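Side-chain contacts in glycerophosphodiester phosphodiesterase (Parabacteroides distasonis, PDB 3NO3), which belongs to the glycerophosphoryl diester phosphodiesterase family, is built on a TIM-barrel fold and holds a bound magnesium ion: residues A[55-59]-A[60-64]; A[105-109]-A[110-114]; A[226-229]-A[230-234]. One frame throughout, in Å; residues are numbered along the deposited sequence. Where two conformers were deposited one is given.

Contact 1: residues A[55-59]-A[60-64]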
loop_
_atom_site.group_PDB
_atom_site.type_symbol
_atom_site.label_atom_id
_atom_site.label_comp_id
_atom_site.label_asym_id
_atom_site.label_seq_id
_atom_site.Cartn_x
_atom_site.Cartn_y
_atom_site.Cartn_z
ATOM N N ASP A 55 -8.941 -9.246 2.030
ATOM C CA ASP A 55 -9.097 -10.352 2.985
ATOM C C ASP A 55 -8.478 -11.648 2.437
ATOM O O ASP A 55 -8.326 -11.824 1.199
ATOM C CB ASP A 55 -10.559 -10.572 3.317
ATOM C CG ASP A 55 -11.139 -9.479 4.258
ATOM O OD1 ASP A 55 -10.692 -9.391 5.425
ATOM O OD2 ASP A 55 -12.063 -8.785 3.826
ATOM N N ASN A 56 -8.095 -12.529 3.344
ATOM C CA ASN A 56 -7.520 -13.807 2.932
ATOM C C ASN A 56 -8.557 -14.743 2.305
ATOM O O ASN A 56 -8.174 -15.616 1.566
ATOM C CB ASN A 56 -6.845 -14.499 4.120
ATOM C CG ASN A 56 -5.594 -13.766 4.603
ATOM O OD1 ASN A 56 -4.777 -13.304 3.816
ATOM N ND2 ASN A 56 -5.441 -13.671 5.916
ATOM N N ASP A 57 -9.854 -14.517 2.566
ATOM C CA ASP A 57 -10.950 -15.344 2.063
ATOM C C ASP A 57 -11.941 -14.438 1.336
ATOM O O ASP A 57 -12.239 -13.366 1.834
ATOM C CB ASP A 57 -11.667 -16.018 3.224
ATOM C CG ASP A 57 -10.728 -16.846 4.078
ATOM O OD1 ASP A 57 -10.482 -17.995 3.683
ATOM O OD2 ASP A 57 -10.192 -16.338 5.097
ATOM N N ILE A 58 -12.429 -14.899 0.192
ATOM C CA ILE A 58 -13.406 -14.172 -0.612
ATOM C C ILE A 58 -14.568 -15.124 -0.851
ATOM O O ILE A 58 -14.403 -16.169 -1.473
ATOM C CB ILE A 58 -12.793 -13.604 -1.950
ATOM C CG1 ILE A 58 -13.899 -12.874 -2.783
ATOM C CG2 ILE A 58 -12.040 -14.688 -2.745
ATOM C CD1 ILE A 58 -13.420 -12.252 -4.089
ATOM N N GLN A 59 -15.744 -14.790 -0.315
ATOM C CA GLN A 59 -16.965 -15.564 -0.540
ATOM C C GLN A 59 -16.761 -17.074 -0.194
ATOM O O GLN A 59 -17.172 -17.957 -0.935
ATOM C CB GLN A 59 -17.490 -15.322 -1.961
ATOM C CG GLN A 59 -17.970 -13.843 -2.107
ATOM C CD GLN A 59 -18.008 -13.355 -3.535
ATOM O OE1 GLN A 59 -18.535 -14.052 -4.421
ATOM N NE2 GLN A 59 -17.513 -12.125 -3.766
ATOM N N GLY A 60 -16.098 -17.330 0.926
ATOM C CA GLY A 60 -15.818 -18.684 1.396
ATOM C C GLY A 60 -14.622 -19.370 0.760
ATOM O O GLY A 60 -14.345 -20.525 1.123
ATOM N N LYS A 61 -13.905 -18.707 -0.150
ATOM C CA LYS A 61 -12.726 -19.279 -0.827
ATOM C C LYS A 61 -11.446 -18.681 -0.266
ATOM O O LYS A 61 -11.297 -17.466 -0.273
ATOM C CB LYS A 61 -12.818 -19.041 -2.321
ATOM C CG LYS A 61 -14.112 -19.680 -2.919
ATOM C CD LYS A 61 -13.876 -20.458 -4.176
ATOM C CE LYS A 61 -15.220 -20.932 -4.838
ATOM N NZ LYS A 61 -15.106 -21.109 -6.358
ATOM N N HIS A 62 -10.510 -19.528 0.184
ATOM C CA HIS A 62 -9.237 -19.068 0.717
ATOM C C HIS A 62 -8.304 -18.880 -0.434
ATOM O O HIS A 62 -7.892 -19.902 -1.075
ATOM C CB HIS A 62 -8.681 -20.086 1.727
ATOM C CG HIS A 62 -7.323 -19.742 2.236
ATOM N ND1 HIS A 62 -6.212 -20.455 1.862
ATOM C CD2 HIS A 62 -6.897 -18.773 3.081
ATOM C CE1 HIS A 62 -5.142 -19.929 2.446
ATOM N NE2 HIS A 62 -5.526 -18.897 3.178
ATOM N N ILE A 63 -7.923 -17.621 -0.683
ATOM C CA ILE A 63 -7.341 -17.220 -1.988
ATOM C C ILE A 63 -6.028 -17.952 -2.263
ATOM O O ILE A 63 -5.836 -18.487 -3.329
ATOM C CB ILE A 63 -7.129 -15.672 -2.075
ATOM C CG1 ILE A 63 -8.502 -14.956 -2.140
ATOM C CG2 ILE A 63 -6.272 -15.288 -3.302
ATOM C CD1 ILE A 63 -8.391 -13.447 -1.946
ATOM N N GLN A 64 -5.166 -18.024 -1.252
ATOM C CA GLN A 64 -3.833 -18.585 -1.406
ATOM C C GLN A 64 -3.736 -20.109 -1.601
ATOM O O GLN A 64 -2.675 -20.604 -2.010
ATOM C CB GLN A 64 -2.920 -18.091 -0.275
ATOM C CG GLN A 64 -2.632 -16.566 -0.304
ATOM C CD GLN A 64 -1.873 -16.111 0.922
ATOM O OE1 GLN A 64 -1.220 -16.929 1.612
ATOM N NE2 GLN A 64 -1.939 -14.816 1.205
HETATM O O HOH W 1 -5.433 -16.071 1.234
HETATM O O HOH W 2 -12.433 -19.743 3.110
#
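Strands 57-58 and 61-62 form a two-stranded antiparallel hairpin closed by a type I' turn from Ile58 to Lys61, with Ile58-Lys61 the hydrogen-bonded pair and Asp57-His62 the non-hydrogen-bonded one. Ile58 N gives to Lys61 O at 2.8 Å, and Lys61 N returns a bond to Ile58 O. One step beyond the strands, Ile63 N meets Asn56 O at 3.0 Å in a nearly straight bond (176°). Gly60 takes a turn position with positive phi, which suits glycine.

On the face of Asp57 and His62, Asp57 OD1 lies in the plane of the imidazole at its edge, 3.4 Å from His62 CB, with carboxylate and ring turned 43° apart. The ring's ND1 is hydrogen-bonded to Ser65 OG. A water donates to Asp57 OD1 and, weakly, to Gly60 O. On the other side, the CG2 branch of Ile58 meets Ile63 CG1 at 3.6 Å; chi1 of 178° sets CG1 anti to the backbone N and CG2 between that N and the carbonyl carbon. Leu71 of helix 68-71 packs on both isoleucines.

Asn56 O takes both Ile63 N and a water that also accepts from Gln64 N (3.2 Å). Backbone bonds thus fix the register, while Asp57 with its water lies on one face and the isoleucine contact on the other, buried side.

Contact 2: residues A[105-109]-A[110-114]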
loop_
_atom_site.group_PDB
_atom_site.type_symbol
_atom_site.label_atom_id
_atom_site.label_comp_id
_atom_site.label_asym_id
_atom_site.label_seq_id
_atom_site.Cartn_x
_atom_site.Cartn_y
_atom_site.Cartn_z
ATOM N N LYS A 105 0.341 -9.251 0.669
ATOM C CA LYS A 105 -0.241 -9.948 1.833
ATOM C C LYS A 105 0.678 -11.047 2.306
ATOM O O LYS A 105 1.505 -11.559 1.535
ATOM C CB LYS A 105 -1.584 -10.535 1.462
ATOM C CG LYS A 105 -2.653 -9.489 1.087
ATOM C CD LYS A 105 -3.133 -8.640 2.278
ATOM C CE LYS A 105 -3.792 -9.456 3.422
ATOM N NZ LYS A 105 -4.656 -8.548 4.250
ATOM N N SER A 106 0.558 -11.397 3.574
ATOM C CA SER A 106 1.358 -12.453 4.168
ATOM C C SER A 106 0.941 -13.844 3.638
ATOM O O SER A 106 -0.269 -14.189 3.652
ATOM C CB SER A 106 1.200 -12.434 5.691
ATOM O OG SER A 106 2.119 -13.320 6.305
ATOM N N HIS A 107 1.942 -14.631 3.217
ATOM C CA HIS A 107 1.789 -15.989 2.725
ATOM C C HIS A 107 2.190 -16.971 3.784
ATOM O O HIS A 107 2.593 -16.572 4.892
ATOM C CB HIS A 107 2.511 -16.157 1.363
ATOM C CG HIS A 107 1.830 -15.400 0.279
ATOM N ND1 HIS A 107 1.772 -14.028 0.287
ATOM C CD2 HIS A 107 1.095 -15.810 -0.772
ATOM C CE1 HIS A 107 1.028 -13.624 -0.731
ATOM N NE2 HIS A 107 0.599 -14.687 -1.386
ATOM N N ASP A 108 2.029 -18.256 3.486
ATOM C CA ASP A 108 1.959 -19.311 4.540
ATOM C C ASP A 108 3.289 -19.890 5.073
ATOM O O ASP A 108 3.302 -20.589 6.086
ATOM C CB ASP A 108 0.939 -20.395 4.112
ATOM C CG ASP A 108 1.343 -21.175 2.843
ATOM O OD1 ASP A 108 2.566 -21.267 2.499
ATOM O OD2 ASP A 108 0.409 -21.674 2.155
ATOM N N THR A 109 4.401 -19.539 4.444
ATOM C CA THR A 109 5.740 -19.871 4.913
ATOM C C THR A 109 6.695 -18.796 4.493
ATOM O O THR A 109 6.352 -18.024 3.561
ATOM C CB THR A 109 6.313 -21.162 4.256
ATOM O OG1 THR A 109 6.496 -20.945 2.850
ATOM C CG2 THR A 109 5.448 -22.396 4.514
ATOM N N PRO A 110 7.920 -18.756 5.095
ATOM C CA PRO A 110 8.900 -17.790 4.570
ATOM C C PRO A 110 9.215 -18.000 3.062
ATOM O O PRO A 110 9.219 -17.022 2.304
ATOM C CB PRO A 110 10.115 -18.078 5.427
ATOM C CG PRO A 110 9.477 -18.424 6.776
ATOM C CD PRO A 110 8.390 -19.344 6.364
ATOM N N GLU A 111 9.430 -19.257 2.658
ATOM C CA GLU A 111 9.676 -19.570 1.233
ATOM C C GLU A 111 8.540 -19.134 0.294
ATOM O O GLU A 111 8.818 -18.554 -0.763
ATOM C CB GLU A 111 10.066 -21.027 1.049
ATOM C CG GLU A 111 11.457 -21.284 1.595
ATOM C CD GLU A 111 11.974 -22.718 1.474
ATOM O OE1 GLU A 111 11.252 -23.735 1.671
ATOM O OE2 GLU A 111 13.180 -22.817 1.193
ATOM N N ARG A 112 7.282 -19.290 0.708
ATOM C CA ARG A 112 6.143 -18.832 -0.114
ATOM C C ARG A 112 6.054 -17.324 -0.207
ATOM O O ARG A 112 5.757 -16.773 -1.307
ATOM C CB ARG A 112 4.821 -19.449 0.366
ATOM C CG ARG A 112 3.643 -19.275 -0.550
ATOM C CD ARG A 112 3.870 -19.878 -1.943
ATOM N NE ARG A 112 2.627 -19.895 -2.691
ATOM C CZ ARG A 112 2.553 -20.259 -3.957
ATOM N NH1 ARG A 112 3.640 -20.693 -4.604
ATOM N NH2 ARG A 112 1.385 -20.250 -4.548
ATOM N N ASN A 113 6.343 -16.634 0.896
ATOM C CA ASN A 113 6.474 -15.181 0.853
ATOM C C ASN A 113 7.546 -14.723 -0.106
ATOM O O ASN A 113 7.297 -13.756 -0.854
ATOM C CB ASN A 113 6.697 -14.582 2.230
ATOM C CG ASN A 113 5.414 -14.538 3.030
ATOM O OD1 ASN A 113 4.572 -13.706 2.741
ATOM N ND2 ASN A 113 5.245 -15.442 4.001
ATOM N N ARG A 114 8.689 -15.422 -0.135
ATOM C CA ARG A 114 9.737 -15.091 -1.114
ATOM C C ARG A 114 9.317 -15.287 -2.544
ATOM O O ARG A 114 9.602 -14.433 -3.418
ATOM C CB ARG A 114 11.014 -15.867 -0.867
ATOM C CG ARG A 114 11.695 -15.389 0.386
ATOM C CD ARG A 114 13.146 -15.913 0.517
ATOM N NE ARG A 114 13.176 -17.110 1.343
ATOM C CZ ARG A 114 13.217 -17.158 2.687
ATOM N NH1 ARG A 114 13.230 -16.054 3.459
ATOM N NH2 ARG A 114 13.222 -18.343 3.270
#
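Thr109 is the N-cap of helix 110-126, and the loop that leads into it from barrel strand 99-104 is tied to the first turn by Asn113. That strand carries the magnesium ligand Glu103 at its end, and the Lys105 side chain, at the start of the loop, lies about 6 Å from a bound magnesium ion. Thr109 OG1 accepts from Arg112 N at 2.8 Å, the capping bond. The hydroxyl reaches that N-H because chi1 of 65° places OG1 between the backbone N and the carbonyl carbon; it also lies 3.3 Å from Arg112 CB.

Both ends of the Asn113 amide are used. Its OD1 accepts from His107 N at 2.8 Å, the donor tilted 30° from the carbonyl plane. Its ND2 gives to Thr109 O at 2.8 Å, from above the plane of the Thr109 carbonyl, and makes a weak bond to His107 O. Thr109 O receives the helical bond from Asn113 N as well, so one residue grips it with two donors. The amide stands almost perpendicular to the His107 imidazole (89°), with OD1 at the ring's edge, 3.5 Å from His107 CB.

Arg112 enters on its aliphatic part: CG touches His107 CB at 3.8 Å, and CB lies 3.6 Å from Asp108 OD1. Beyond the bend at chi2 the guanidinium leaves this group, and NH2 bonds Asn48. The His107 ring is held from two sides, ND1 giving a weak bond to Lys105 O and NE2 bonding the backbone N of Leu44.

A buried asparagine amide thus has both its oxygen and its nitrogen satisfied by loop backbone, which should restrict its rotation, while the threonine cap answers one of the N-H groups that the first turn leaves without a helical carbonyl.

Contact 3: residues A[226-229]-A[230-234]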
loop_
_atom_site.group_PDB
_atom_site.type_symbol
_atom_site.label_atom_id
_atom_site.label_comp_id
_atom_site.label_asym_id
_atom_site.label_seq_id
_atom_site.Cartn_x
_atom_site.Cartn_y
_atom_site.Cartn_z
ATOM N N PRO A 226 -9.567 10.220 1.563
ATOM C CA PRO A 226 -8.432 10.991 1.006
ATOM C C PRO A 226 -8.742 12.477 0.691
ATOM O O PRO A 226 -7.868 13.329 0.886
ATOM C CB PRO A 226 -8.065 10.219 -0.269
ATOM C CG PRO A 226 -9.258 9.433 -0.608
ATOM C CD PRO A 226 -9.881 9.068 0.707
ATOM N N GLU A 227 -9.938 12.770 0.215
ATOM C CA GLU A 227 -10.334 14.160 -0.057
ATOM C C GLU A 227 -10.386 15.042 1.210
ATOM O O GLU A 227 -10.018 16.231 1.120
ATOM C CB GLU A 227 -11.664 14.246 -0.819
ATOM C CG GLU A 227 -11.626 13.635 -2.208
ATOM C CD GLU A 227 -12.780 14.079 -3.101
ATOM O OE1 GLU A 227 -13.830 13.407 -3.125
ATOM O OE2 GLU A 227 -12.610 15.070 -3.830
ATOM N N GLU A 228 -10.794 14.481 2.360
ATOM C CA GLU A 228 -10.724 15.253 3.621
ATOM C C GLU A 228 -9.266 15.599 3.948
ATOM O O GLU A 228 -8.971 16.742 4.321
ATOM C CB GLU A 228 -11.412 14.528 4.790
ATOM C CG GLU A 228 -11.221 15.149 6.235
ATOM C CD GLU A 228 -12.021 16.408 6.533
ATOM O OE1 GLU A 228 -11.434 17.520 6.552
ATOM O OE2 GLU A 228 -13.228 16.285 6.809
ATOM N N THR A 229 -8.341 14.645 3.805
ATOM C CA THR A 229 -6.920 14.940 4.056
ATOM C C THR A 229 -6.355 16.019 3.123
ATOM O O THR A 229 -5.595 16.915 3.564
ATOM C CB THR A 229 -6.031 13.678 3.944
ATOM O OG1 THR A 229 -6.694 12.590 4.586
ATOM C CG2 THR A 229 -4.669 13.897 4.617
ATOM N N GLN A 230 -6.738 15.960 1.847
ATOM C CA GLN A 230 -6.342 16.984 0.875
ATOM C C GLN A 230 -6.869 18.370 1.248
ATOM O O GLN A 230 -6.137 19.365 1.140
ATOM C CB GLN A 230 -6.823 16.618 -0.540
ATOM C CG GLN A 230 -6.087 15.399 -1.207
ATOM C CD GLN A 230 -6.743 14.947 -2.499
ATOM O OE1 GLN A 230 -7.978 14.924 -2.607
ATOM N NE2 GLN A 230 -5.931 14.601 -3.487
ATOM N N LYS A 231 -8.140 18.436 1.672
ATOM C CA LYS A 231 -8.741 19.697 2.116
ATOM C C LYS A 231 -7.970 20.321 3.284
ATOM O O LYS A 231 -7.635 21.525 3.259
ATOM C CB LYS A 231 -10.207 19.479 2.520
ATOM C CG LYS A 231 -10.824 20.636 3.355
ATOM C CD LYS A 231 -12.348 20.519 3.491
ATOM C CE LYS A 231 -12.737 19.370 4.425
ATOM N NZ LYS A 231 -14.181 18.989 4.379
ATOM N N ILE A 232 -7.720 19.502 4.307
ATOM C CA ILE A 232 -6.973 19.922 5.485
ATOM C C ILE A 232 -5.568 20.433 5.097
ATOM O O ILE A 232 -5.172 21.471 5.552
ATOM C CB ILE A 232 -6.867 18.774 6.520
ATOM C CG1 ILE A 232 -8.213 18.590 7.230
ATOM C CG2 ILE A 232 -5.788 19.076 7.585
ATOM C CD1 ILE A 232 -8.286 17.272 8.022
ATOM N N LEU A 233 -4.861 19.727 4.222
ATOM C CA LEU A 233 -3.521 20.157 3.758
ATOM C C LEU A 233 -3.577 21.469 2.946
ATOM O O LEU A 233 -2.706 22.365 3.122
ATOM C CB LEU A 233 -2.802 19.041 2.972
ATOM C CG LEU A 233 -2.254 17.886 3.826
ATOM C CD1 LEU A 233 -1.936 16.689 2.970
ATOM C CD2 LEU A 233 -0.986 18.262 4.658
ATOM N N HIS A 234 -4.616 21.616 2.119
ATOM C CA HIS A 234 -4.816 22.875 1.397
ATOM C C HIS A 234 -5.094 24.098 2.310
ATOM O O HIS A 234 -4.463 25.165 2.135
ATOM C CB HIS A 234 -5.918 22.712 0.348
ATOM C CG HIS A 234 -6.146 23.943 -0.464
ATOM N ND1 HIS A 234 -5.352 24.280 -1.538
ATOM C CD2 HIS A 234 -7.057 24.940 -0.335
ATOM C CE1 HIS A 234 -5.775 25.428 -2.050
ATOM N NE2 HIS A 234 -6.804 25.852 -1.333
HETATM O O HOH W 3 -10.020 16.288 -3.646
#
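This is an intrahelical contact in the C-terminal helix 226-236, which follows barrel strand 220-223 and packs against the outside of the barrel; residues three and four apart meet along its first turns. Four successive helical bonds run through it, from Gln230 N to Pro226 O up to Leu233 N to Thr229 O, with Lys231 N to Glu227 O at 2.9 Å among them.

Glu228 was modelled in two conformers, and its contacts hold for the one described here. CG is anti to the backbone N (chi1 171°), and the bend at chi2 turns the carboxylate toward Lys231 and Ile232, one turn on. There OE1 rests on carbon, Lys231 CE and Ile232 CG1, rather than on nitrogen. The ion pair itself is long, Glu228 OE2 to Lys231 NZ at 3.8 Å; at this length, and with the second conformer, it is at most a weak and doubtful electrostatic link.

Glu227 and Gln230 meet through a water. It donates to Glu227 OE2 at 2.9 Å and to Gln230 OE1 at 2.7 Å, linking two acceptors that could not bond each other directly; carboxylate and amide planes are turned 73° apart. Their other ends are engaged outside the helix, Glu227 OE1 with Tyr13 OH and Gln230 NE2 with Ile33 O. Gln230 CG also packs 3.4 Å from Pro226 O.

Leu233 lies along the carbonyl of Thr229, its CG 3.5 Å from Thr229 O. Both side chains touch Val7 of strand 6-9, and Thr229 also meets Ile221 and Thr223 of strand 220-223. Met210 of helix 207-216 packs on Glu228, Thr229 and Ile232, so the helix lies against two barrel strands and the helix before it.

How the contacts relate
Contacts 1 and 2 are neighbours, their centres 16 Å apart, and touch where Gln64 NE2 meets Ser106 O at 3.0 Å, a probable hydrogen bond. Contact 3 stands apart, its nearest atoms about 18 Å from contact 1 and about 19 Å from contact 2. Each is partly buried and local: 55-64 closes a hairpin, 105-114 starts a helix, 226-234 runs within one. Buried are Ile58, Ile63 and Gln64 in contact 1, His107 and Asn113 in contact 2, Pro226 and Thr229 in contact 3. The buried pair of contact 2 is polar and bonds backbone; the water at Asp57, and the water bridge and long ion pair of contact 3, involve more exposed residues.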